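Local coordinates for protein choline kinase (PDB 4R78) that probably transfers phosphate from ATP to choline, and here holds AMP in the nucleotide pocket of a protein kinase-like fold, at residues L133-T138 against H247-T253; Y156-E162 against W274-E280; Q267-S272 against R292-A296. All coordinates share one frame; numbering follows the deposited sequence.

Contact 1 of 3, residues L133-T138 against H247-T253; sequences LQTIHT and HYESDQT
H137 and Y248 meet rim to rim, their side chains crossing at about a right angle. The ring planes stand at 82°, and Y248 OH approaches near the imidazole plane to hydrogen-bond H137 ND1 at 2.7 Å; either atom could be the donor. H137 NE2 bonds D226, so both imidazole nitrogens are held and the ring's rotation is fixed. With CG anti to the backbone N (chi1 164°), the tyrosine ring reaches back toward helix 126-137, where Y248 CE1 packs 3.8 Å from L133 CB. Within the helical lobe of this protein kinase-like fold, the contact joins the C-terminal ends of helices 126-137 and 238-248. Q134 runs past the tyrosine in the opposite direction, its amide turned 43° from the ring plane. The extended chain brings Q134 NE2 to Y248 O at 2.9 Å, a bent bond from above the carbonyl plane. Y248 O, at its helix end, also accepts from T253 OG1 at 2.8 Å, so two side chains grip it. Just after helix 126-137, T138 CG2 lies 3.5 Å from T253 CG2, methyl to methyl, while T138 OG1 turns back to donate to Q134 O at 2.7 Å. A water bridges Q134 OE1, weakly, to H247 O.

Contact 2 of 3, residues Y156-E162 against W274-E280; sequences YESLIEE and WTVYKEE
Y156 lies beside W274 and I160 beside Y277, with CA atoms 6.5 Å and 5.5 Å apart respectively, so the end of helix 149-159 and the loop after it run in the same sense as residues 274-280. Y156 and W274 extend side by side in the same direction. One face of the phenol covers the backbone N of W274, and Y156 OH reaches the edge of the indole, 3.2 Å from W274 CD1; the two rings meet obliquely. Y277 CG lies anti to the backbone N (chi1 -178°), which carries the ring out to meet L159. L159 comes over its face: L159 CB sits 4.0 Å from the centroid of the Y277 ring and 19° off the normal, a CH-pi contact. I160 crosses V276 at about a right angle, with I160 CG2 3.8 Å from V276 CG1.

Beyond the helix end the contact turns polar. The E280 carboxylate receives two successive backbone amides on its syn side: E161 N bonds OE1 of E280 at 2.9 Å, nearly straight at 174°, and E162 N bonds OE2 of E280 at 3.0 Å. E162 OE1 lies only 2.7 Å from E280 OE2, the carboxylates nearly coplanar, so one acid probably carries a proton.

Around the two segments, Y156 also packs on I270, W271 and L273 of helix 257-280. W274 meets the W271 ring edge-to-face, and the W274 side chain borders a bound MES, probably from the crystallisation liquor. Y277 OH bonds G70 O, tying helix 257-280 to the segment between strand 61-66 and helix 77-87.

Contact 3 of 3, residues Q267-S272 against R292-A296; sequences QDTIWS and RYQRA
D268 reaches across to R292, R295 and A296 from helix 267-272, whose axis passes 7.8 Å from that of helix 292-296 at 152°, nearly antiparallel. D268 CB lies 3.2 Å from R292 O and also packs against the A296 methyl. From there CG, anti to the carbonyl carbon (chi1 -85°), directs the carboxylate between the two arginines. OD1 takes three N-H groups. R292 grips it side-on, with R292 NE at 2.8 Å from D268 OD1 and NH1 of R292 at 3.0 Å, the guanidinium standing 80° from the carboxylate plane. R295 NH2 donates to the syn lone pair of the same D268 OD1 at 2.9 Å. OD2 of D268 accepts from R295 NE, also at 2.9 Å, so this second arginine makes a two-pronged salt bridge with one nitrogen to each oxygen, nearly coplanar with the carboxylate. A water links D268 OD2 to R295 O.

The CB and CD1 edge of W271 sits over one R292 guanidinium face, the ring tilted against it; R292 NH2 forms its salt bridge with E233. Such a buried carboxylate shared by two arginines is a salt-bridge network, here clamping an antiparallel helix pair in the helical lobe of the kinase-like fold.

In the fold
Contact 3 is the most deeply buried of the three, with eight of its nine touching residues enclosed; contacts 1 and 2 are partly buried. Contacts 2 and 3 share helix 257-280 and touch directly, and their centres lie about 14 Å apart. Contact 1 stands apart, on the opposite side of the chain's centre from contact 2, with centres about 35 Å apart. Chemistry follows place. The enclosed helix pair of contact 3 is joined by paired charges, whereas contacts 1 and 2, both at helix ends, combine apolar packing with side chains bonded to backbone groups: a carbonyl in contact 1, amides in contact 2, together with a ring-to-hydroxyl bond in contact 1 and a close pair of acids in contact 2.

Contact 1 of 3, residues L133-T138 against H247-T253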
loop_
_atom_site.group_PDB
_atom_site.type_symbol
_atom_site.label_atom_id
_atom_site.label_comp_id
_atom_site.label_asym_id
_atom_site.label_seq_id
_atom_site.Cartn_x
_atom_site.Cartn_y
_atom_site.Cartn_z
ATOM N N LEU A 133 11.219 0.693 -9.023
ATOM C CA LEU A 133 10.091 -0.089 -9.519
ATOM C C LEU A 133 10.553 -1.202 -10.454
ATOM O O LEU A 133 9.999 -2.300 -10.438
ATOM C CB LEU A 133 9.028 0.799 -10.171
ATOM C CG LEU A 133 8.229 1.703 -9.218
ATOM C CD1 LEU A 133 6.936 2.149 -9.883
ATOM C CD2 LEU A 133 7.950 1.023 -7.872
ATOM N N GLN A 134 11.593 -0.929 -11.243
ATOM C CA GLN A 134 12.191 -1.958 -12.085
ATOM C C GLN A 134 12.727 -3.095 -11.226
ATOM O O GLN A 134 12.542 -4.266 -11.552
ATOM C CB GLN A 134 13.328 -1.389 -12.922
ATOM C CG GLN A 134 12.880 -0.511 -14.059
ATOM C CD GLN A 134 14.047 0.007 -14.864
ATOM O OE1 GLN A 134 15.074 0.394 -14.308
ATOM N NE2 GLN A 134 13.897 0.020 -16.182
ATOM N N THR A 135 13.382 -2.738 -10.124
ATOM C CA THR A 135 13.971 -3.723 -9.220
ATOM C C THR A 135 12.919 -4.706 -8.705
ATOM O O THR A 135 13.135 -5.922 -8.720
ATOM C CB THR A 135 14.705 -3.046 -8.041
ATOM O OG1 THR A 135 15.872 -2.367 -8.532
ATOM C CG2 THR A 135 15.129 -4.068 -6.997
ATOM N N ILE A 136 11.780 -4.185 -8.257
ATOM C CA ILE A 136 10.744 -5.072 -7.740
ATOM C C ILE A 136 10.095 -5.891 -8.855
ATOM O O ILE A 136 9.941 -7.099 -8.721
ATOM C CB ILE A 136 9.699 -4.359 -6.820
ATOM C CG1 ILE A 136 8.612 -5.338 -6.353
ATOM C CG2 ILE A 136 9.072 -3.166 -7.500
ATOM C CD1 ILE A 136 9.120 -6.494 -5.503
ATOM N N HIS A 137 9.758 -5.245 -9.968
ATOM C CA HIS A 137 9.037 -5.945 -11.029
ATOM C C HIS A 137 9.858 -6.984 -11.785
ATOM O O HIS A 137 9.287 -7.914 -12.355
ATOM C CB HIS A 137 8.364 -4.962 -11.989
ATOM C CG HIS A 137 7.354 -4.084 -11.321
ATOM N ND1 HIS A 137 6.975 -2.862 -11.829
ATOM C CD2 HIS A 137 6.668 -4.240 -10.163
ATOM C CE1 HIS A 137 6.082 -2.311 -11.026
ATOM N NE2 HIS A 137 5.879 -3.128 -10.008
ATOM N N THR A 138 11.182 -6.838 -11.763
ATOM C CA THR A 138 12.079 -7.796 -12.417
ATOM C C THR A 138 12.816 -8.692 -11.412
ATOM O O THR A 138 13.792 -9.357 -11.769
ATOM C CB THR A 138 13.130 -7.084 -13.296
ATOM O OG1 THR A 138 14.012 -6.320 -12.464
ATOM C CG2 THR A 138 12.466 -6.171 -14.328
ATOM N N HIS A 247 11.528 6.399 -18.470
ATOM C CA HIS A 247 12.565 5.926 -17.551
ATOM C C HIS A 247 12.362 4.454 -17.151
ATOM O O HIS A 247 13.316 3.679 -17.086
ATOM C CB HIS A 247 12.563 6.778 -16.276
ATOM C CG HIS A 247 13.173 8.136 -16.435
ATOM N ND1 HIS A 247 14.288 8.534 -15.727
ATOM C CD2 HIS A 247 12.815 9.197 -17.194
ATOM C CE1 HIS A 247 14.596 9.776 -16.053
ATOM N NE2 HIS A 247 13.719 10.202 -16.944
ATOM N N TYR A 248 11.113 4.086 -16.874
ATOM C CA TYR A 248 10.791 2.778 -16.304
ATOM C C TYR A 248 10.772 1.644 -17.333
ATOM O O TYR A 248 11.182 0.517 -17.031
ATOM C CB TYR A 248 9.454 2.854 -15.553
ATOM C CG TYR A 248 8.839 1.508 -15.243
ATOM C CD1 TYR A 248 9.152 0.829 -14.062
ATOM C CD2 TYR A 248 7.960 0.901 -16.143
ATOM C CE1 TYR A 248 8.593 -0.410 -13.781
ATOM C CE2 TYR A 248 7.398 -0.341 -15.873
ATOM C CZ TYR A 248 7.721 -0.990 -14.692
ATOM O OH TYR A 248 7.156 -2.211 -14.426
ATOM N N GLU A 249 10.277 1.948 -18.531
ATOM C CA GLU A 249 10.127 0.970 -19.611
ATOM C C GLU A 249 11.457 0.305 -19.958
ATOM O O GLU A 249 12.480 0.974 -20.101
ATOM C CB GLU A 249 9.551 1.654 -20.854
ATOM C CG GLU A 249 9.038 0.725 -21.952
ATOM C CD GLU A 249 8.530 1.495 -23.166
ATOM O OE1 GLU A 249 8.901 2.682 -23.326
ATOM O OE2 GLU A 249 7.770 0.912 -23.969
ATOM N N SER A 250 11.423 -1.020 -20.064
ATOM C CA SER A 250 12.545 -1.824 -20.553
ATOM C C SER A 250 11.956 -3.096 -21.150
ATOM O O SER A 250 10.744 -3.306 -21.081
ATOM C CB SER A 250 13.526 -2.150 -19.421
ATOM O OG SER A 250 12.998 -3.120 -18.528
ATOM N N ASP A 251 12.789 -3.951 -21.737
ATOM C CA ASP A 251 12.262 -5.194 -22.300
ATOM C C ASP A 251 11.558 -6.048 -21.237
ATOM O O ASP A 251 10.502 -6.632 -21.500
ATOM C CB ASP A 251 13.353 -6.004 -22.990
ATOM C CG ASP A 251 12.783 -7.089 -23.880
ATOM O OD1 ASP A 251 12.791 -8.264 -23.466
ATOM O OD2 ASP A 251 12.295 -6.757 -24.977
ATOM N N GLN A 252 12.134 -6.089 -20.036
ATOM C CA GLN A 252 11.572 -6.869 -18.931
ATOM C C GLN A 252 10.468 -6.132 -18.168
ATOM O O GLN A 252 9.744 -6.741 -17.376
ATOM C CB GLN A 252 12.675 -7.318 -17.967
ATOM C CG GLN A 252 13.638 -8.334 -18.569
ATOM C CD GLN A 252 14.568 -8.954 -17.543
ATOM O OE1 GLN A 252 14.203 -9.139 -16.377
ATOM N NE2 GLN A 252 15.780 -9.288 -17.975
ATOM N N THR A 253 10.341 -4.829 -18.415
ATOM C CA THR A 253 9.255 -4.024 -17.842
ATOM C C THR A 253 8.466 -3.284 -18.929
ATOM O O THR A 253 8.538 -2.056 -19.023
ATOM C CB THR A 253 9.760 -3.019 -16.760
ATOM O OG1 THR A 253 10.833 -2.223 -17.283
ATOM C CG2 THR A 253 10.228 -3.752 -15.513
HETATM O O HOH W 1 14.882 3.053 -14.850
HETATM O O HOH W 2 16.283 -8.802 -14.039
#

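Contact 2 of 3, residues Y156-E162 against W274-E280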
loop_
_atom_site.group_PDB
_atom_site.type_symbol
_atom_site.label_atom_id
_atom_site.label_comp_id
_atom_site.label_asym_id
_atom_site.label_seq_id
_atom_site.Cartn_x
_atom_site.Cartn_y
_atom_site.Cartn_z
ATOM N N TYR A 156 -14.334 -6.665 0.525
ATOM C CA TYR A 156 -14.808 -5.468 1.224
ATOM C C TYR A 156 -16.331 -5.436 1.331
ATOM O O TYR A 156 -16.875 -5.060 2.368
ATOM C CB TYR A 156 -14.270 -4.187 0.573
ATOM C CG TYR A 156 -12.813 -3.941 0.880
ATOM C CD1 TYR A 156 -12.409 -3.528 2.151
ATOM C CD2 TYR A 156 -11.830 -4.136 -0.090
ATOM C CE1 TYR A 156 -11.066 -3.312 2.446
ATOM C CE2 TYR A 156 -10.485 -3.917 0.193
ATOM C CZ TYR A 156 -10.112 -3.505 1.465
ATOM O OH TYR A 156 -8.782 -3.297 1.754
ATOM N N GLU A 157 -17.014 -5.842 0.263
ATOM C CA GLU A 157 -18.476 -5.884 0.262
ATOM C C GLU A 157 -19.023 -6.806 1.346
ATOM O O GLU A 157 -20.053 -6.512 1.958
ATOM C CB GLU A 157 -19.008 -6.297 -1.110
ATOM C CG GLU A 157 -18.843 -5.220 -2.170
ATOM C CD GLU A 157 -19.359 -5.644 -3.525
ATOM O OE1 GLU A 157 -19.235 -6.836 -3.875
ATOM O OE2 GLU A 157 -19.879 -4.772 -4.251
ATOM N N SER A 158 -18.324 -7.912 1.586
ATOM C CA SER A 158 -18.698 -8.847 2.641
ATOM C C SER A 158 -18.507 -8.246 4.036
ATOM O O SER A 158 -19.339 -8.443 4.924
ATOM C CB SER A 158 -17.897 -10.144 2.512
ATOM O OG SER A 158 -18.281 -11.079 3.510
ATOM N N LEU A 159 -17.416 -7.509 4.215
ATOM C CA LEU A 159 -17.073 -6.939 5.519
ATOM C C LEU A 159 -17.904 -5.714 5.894
ATOM O O LEU A 159 -18.150 -5.469 7.078
ATOM C CB LEU A 159 -15.576 -6.613 5.586
ATOM C CG LEU A 159 -14.656 -7.837 5.650
ATOM C CD1 LEU A 159 -13.263 -7.502 5.153
ATOM C CD2 LEU A 159 -14.610 -8.424 7.058
ATOM N N ILE A 160 -18.324 -4.948 4.889
ATOM C CA ILE A 160 -19.127 -3.742 5.111
ATOM C C ILE A 160 -20.546 -4.107 5.558
ATOM O O ILE A 160 -21.234 -4.880 4.897
ATOM C CB ILE A 160 -19.153 -2.832 3.852
ATOM C CG1 ILE A 160 -17.757 -2.252 3.584
ATOM C CG2 ILE A 160 -20.183 -1.711 4.005
ATOM C CD1 ILE A 160 -17.565 -1.731 2.163
ATOM N N GLU A 161 -20.966 -3.541 6.685
ATOM C CA GLU A 161 -22.275 -3.824 7.274
ATOM C C GLU A 161 -23.393 -2.997 6.635
ATOM O O GLU A 161 -24.483 -3.509 6.366
ATOM C CB GLU A 161 -22.220 -3.581 8.790
ATOM C CG GLU A 161 -23.516 -3.856 9.555
ATOM C CD GLU A 161 -24.530 -2.723 9.451
ATOM O OE1 GLU A 161 -24.122 -1.543 9.384
ATOM O OE2 GLU A 161 -25.741 -3.020 9.436
ATOM N N GLU A 162 -23.115 -1.717 6.408
ATOM C CA GLU A 162 -24.122 -0.756 5.969
ATOM C C GLU A 162 -24.492 -0.927 4.499
ATOM O O GLU A 162 -23.733 -1.502 3.716
ATOM C CB GLU A 162 -23.627 0.675 6.225
ATOM C CG GLU A 162 -22.555 1.167 5.243
ATOM C CD GLU A 162 -21.826 2.399 5.738
ATOM O OE1 GLU A 162 -21.014 2.271 6.675
ATOM O OE2 GLU A 162 -22.050 3.493 5.183
ATOM N N TRP A 274 -12.609 0.209 0.992
ATOM C CA TRP A 274 -11.720 0.218 2.156
ATOM C C TRP A 274 -12.086 1.347 3.131
ATOM O O TRP A 274 -12.119 1.139 4.348
ATOM C CB TRP A 274 -10.272 0.350 1.672
ATOM C CG TRP A 274 -9.213 0.507 2.742
ATOM C CD1 TRP A 274 -8.506 -0.492 3.355
ATOM C CD2 TRP A 274 -8.727 1.738 3.293
ATOM N NE1 TRP A 274 -7.614 0.043 4.256
ATOM C CE2 TRP A 274 -7.726 1.408 4.238
ATOM C CE3 TRP A 274 -9.040 3.089 3.079
ATOM C CZ2 TRP A 274 -7.045 2.382 4.980
ATOM C CZ3 TRP A 274 -8.360 4.059 3.811
ATOM C CH2 TRP A 274 -7.369 3.699 4.748
ATOM N N THR A 275 -12.380 2.530 2.589
ATOM C CA THR A 275 -12.736 3.698 3.397
ATOM C C THR A 275 -13.988 3.438 4.227
ATOM O O THR A 275 -14.000 3.700 5.437
ATOM C CB THR A 275 -12.937 4.955 2.518
ATOM O OG1 THR A 275 -11.726 5.232 1.809
ATOM C CG2 THR A 275 -13.292 6.168 3.375
ATOM N N VAL A 276 -15.027 2.913 3.582
ATOM C CA VAL A 276 -16.282 2.609 4.278
ATOM C C VAL A 276 -16.032 1.660 5.447
ATOM O O VAL A 276 -16.501 1.907 6.564
ATOM C CB VAL A 276 -17.347 2.028 3.322
ATOM C CG1 VAL A 276 -18.643 1.727 4.072
ATOM C CG2 VAL A 276 -17.620 3.005 2.200
ATOM N N TYR A 277 -15.273 0.595 5.194
ATOM C CA TYR A 277 -14.974 -0.390 6.226
ATOM C C TYR A 277 -14.185 0.215 7.391
ATOM O O TYR A 277 -14.500 -0.040 8.564
ATOM C CB TYR A 277 -14.232 -1.581 5.618
ATOM C CG TYR A 277 -13.914 -2.687 6.599
ATOM C CD1 TYR A 277 -14.893 -3.198 7.452
ATOM C CD2 TYR A 277 -12.637 -3.234 6.659
ATOM C CE1 TYR A 277 -14.599 -4.224 8.352
ATOM C CE2 TYR A 277 -12.332 -4.255 7.556
ATOM C CZ TYR A 277 -13.318 -4.745 8.394
ATOM O OH TYR A 277 -13.019 -5.757 9.281
ATOM N N LYS A 278 -13.169 1.015 7.076
ATOM C CA LYS A 278 -12.381 1.671 8.117
ATOM C C LYS A 278 -13.224 2.617 8.964
ATOM O O LYS A 278 -13.034 2.714 10.185
ATOM C CB LYS A 278 -11.176 2.402 7.516
ATOM C CG LYS A 278 -10.041 1.475 7.081
ATOM C CD LYS A 278 -9.313 0.905 8.297
ATOM C CE LYS A 278 -8.033 0.188 7.919
ATOM N NZ LYS A 278 -7.360 -0.327 9.149
ATOM N N GLU A 279 -14.165 3.309 8.327
ATOM C CA GLU A 279 -15.030 4.225 9.061
ATOM C C GLU A 279 -16.023 3.485 9.955
ATOM O O GLU A 279 -16.357 3.969 11.037
ATOM C CB GLU A 279 -15.720 5.214 8.119
ATOM C CG GLU A 279 -14.739 6.194 7.476
ATOM C CD GLU A 279 -15.422 7.327 6.742
ATOM O OE1 GLU A 279 -16.490 7.098 6.139
ATOM O OE2 GLU A 279 -14.890 8.456 6.762
ATOM N N GLU A 280 -16.469 2.305 9.521
ATOM C CA GLU A 280 -17.340 1.464 10.354
ATOM C C GLU A 280 -16.654 1.031 11.649
ATOM O O GLU A 280 -17.320 0.748 12.647
ATOM C CB GLU A 280 -17.843 0.247 9.572
ATOM C CG GLU A 280 -18.849 0.614 8.503
ATOM C CD GLU A 280 -19.633 -0.563 7.943
ATOM O OE1 GLU A 280 -19.287 -1.735 8.201
ATOM O OE2 GLU A 280 -20.617 -0.296 7.225
#

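Contact 3 of 3, residues Q267-S272 against R292-A296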
loop_
_atom_site.group_PDB
_atom_site.type_symbol
_atom_site.label_atom_id
_atom_site.label_comp_id
_atom_site.label_asym_id
_atom_site.label_seq_id
_atom_site.Cartn_x
_atom_site.Cartn_y
_atom_site.Cartn_z
ATOM N N GLN A 267 -8.501 0.712 -8.541
ATOM C CA GLN A 267 -7.947 1.234 -7.294
ATOM C C GLN A 267 -8.893 2.207 -6.599
ATOM O O GLN A 267 -9.133 2.090 -5.401
ATOM C CB GLN A 267 -6.578 1.873 -7.536
ATOM C CG GLN A 267 -5.487 0.829 -7.673
ATOM C CD GLN A 267 -4.250 1.296 -8.410
ATOM O OE1 GLN A 267 -3.527 0.485 -9.004
ATOM N NE2 GLN A 267 -3.987 2.589 -8.375
ATOM N N ASP A 268 -9.446 3.157 -7.349
ATOM C CA ASP A 268 -10.400 4.090 -6.764
ATOM C C ASP A 268 -11.619 3.366 -6.190
ATOM O O ASP A 268 -12.104 3.729 -5.114
ATOM C CB ASP A 268 -10.811 5.161 -7.771
ATOM C CG ASP A 268 -9.835 6.319 -7.816
ATOM O OD1 ASP A 268 -9.117 6.554 -6.819
ATOM O OD2 ASP A 268 -9.794 7.015 -8.848
ATOM N N THR A 269 -12.074 2.321 -6.882
ATOM C CA THR A 269 -13.197 1.516 -6.410
ATOM C C THR A 269 -12.831 0.794 -5.114
ATOM O O THR A 269 -13.520 0.938 -4.097
ATOM C CB THR A 269 -13.659 0.501 -7.479
ATOM O OG1 THR A 269 -13.996 1.204 -8.683
ATOM C CG2 THR A 269 -14.880 -0.256 -6.995
ATOM N N ILE A 270 -11.733 0.050 -5.153
ATOM C CA ILE A 270 -11.285 -0.727 -4.002
ATOM C C ILE A 270 -11.013 0.141 -2.773
ATOM O O ILE A 270 -11.514 -0.149 -1.683
ATOM C CB ILE A 270 -10.072 -1.620 -4.365
ATOM C CG1 ILE A 270 -10.543 -2.765 -5.269
ATOM C CG2 ILE A 270 -9.378 -2.164 -3.104
ATOM C CD1 ILE A 270 -9.449 -3.448 -6.051
ATOM N N TRP A 271 -10.241 1.210 -2.942
ATOM C CA TRP A 271 -9.910 2.061 -1.795
ATOM C C TRP A 271 -11.104 2.876 -1.274
ATOM O O TRP A 271 -11.138 3.241 -0.096
ATOM C CB TRP A 271 -8.666 2.924 -2.062
ATOM C CG TRP A 271 -7.415 2.106 -2.331
ATOM C CD1 TRP A 271 -6.642 2.139 -3.460
ATOM C CD2 TRP A 271 -6.810 1.129 -1.465
ATOM N NE1 TRP A 271 -5.594 1.255 -3.350
ATOM C CE2 TRP A 271 -5.671 0.622 -2.137
ATOM C CE3 TRP A 271 -7.115 0.636 -0.186
ATOM C CZ2 TRP A 271 -4.838 -0.355 -1.579
ATOM C CZ3 TRP A 271 -6.283 -0.335 0.373
ATOM C CH2 TRP A 271 -5.158 -0.821 -0.326
ATOM N N SER A 272 -12.094 3.140 -2.129
ATOM C CA SER A 272 -13.334 3.754 -1.647
ATOM C C SER A 272 -14.098 2.790 -0.729
ATOM O O SER A 272 -14.710 3.218 0.247
ATOM C CB SER A 272 -14.221 4.263 -2.796
ATOM O OG SER A 272 -14.957 3.221 -3.416
ATOM N N ARG A 292 -12.748 9.515 -4.052
ATOM C CA ARG A 292 -12.125 8.448 -4.833
ATOM C C ARG A 292 -13.168 7.736 -5.689
ATOM O O ARG A 292 -12.927 7.448 -6.859
ATOM C CB ARG A 292 -11.380 7.454 -3.941
ATOM C CG ARG A 292 -10.112 8.024 -3.316
ATOM C CD ARG A 292 -9.123 6.948 -2.932
ATOM N NE ARG A 292 -8.497 6.379 -4.125
ATOM C CZ ARG A 292 -7.286 5.831 -4.167
ATOM N NH1 ARG A 292 -6.826 5.358 -5.317
ATOM N NH2 ARG A 292 -6.532 5.748 -3.077
ATOM N N TYR A 293 -14.334 7.474 -5.107
ATOM C CA TYR A 293 -15.423 6.834 -5.830
ATOM C C TYR A 293 -15.860 7.658 -7.042
ATOM O O TYR A 293 -16.032 7.116 -8.132
ATOM C CB TYR A 293 -16.593 6.589 -4.883
ATOM C CG TYR A 293 -17.777 5.888 -5.499
ATOM C CD1 TYR A 293 -17.822 4.497 -5.577
ATOM C CD2 TYR A 293 -18.870 6.616 -5.974
ATOM C CE1 TYR A 293 -18.919 3.843 -6.134
ATOM C CE2 TYR A 293 -19.973 5.977 -6.526
ATOM C CZ TYR A 293 -19.991 4.592 -6.601
ATOM O OH TYR A 293 -21.079 3.948 -7.132
ATOM N N GLN A 294 -16.019 8.966 -6.850
ATOM C CA GLN A 294 -16.372 9.868 -7.946
ATOM C C GLN A 294 -15.308 9.855 -9.052
ATOM O O GLN A 294 -15.633 9.957 -10.239
ATOM C CB GLN A 294 -16.636 11.286 -7.421
ATOM C CG GLN A 294 -16.977 12.335 -8.498
ATOM C CD GLN A 294 -18.052 11.879 -9.491
ATOM O OE1 GLN A 294 -19.014 11.199 -9.127
ATOM N NE2 GLN A 294 -17.882 12.253 -10.749
ATOM N N ARG A 295 -14.045 9.712 -8.667
ATOM C CA ARG A 295 -12.965 9.620 -9.642
ATOM C C ARG A 295 -13.025 8.309 -10.441
ATOM O O ARG A 295 -12.653 8.285 -11.617
ATOM C CB ARG A 295 -11.601 9.822 -8.977
ATOM C CG ARG A 295 -10.460 10.113 -9.953
ATOM C CD ARG A 295 -9.215 10.610 -9.227
ATOM N NE ARG A 295 -8.747 9.649 -8.227
ATOM C CZ ARG A 295 -7.820 9.895 -7.303
ATOM N NH1 ARG A 295 -7.233 11.083 -7.229
ATOM N NH2 ARG A 295 -7.478 8.942 -6.446
ATOM N N ALA A 296 -13.500 7.234 -9.806
ATOM C CA ALA A 296 -13.779 5.981 -10.521
ATOM C C ALA A 296 -14.878 6.213 -11.562
ATOM O O ALA A 296 -14.777 5.759 -12.703
ATOM C CB ALA A 296 -14.176 4.875 -9.545
HETATM O O HOH W 3 -10.302 6.221 -11.422
#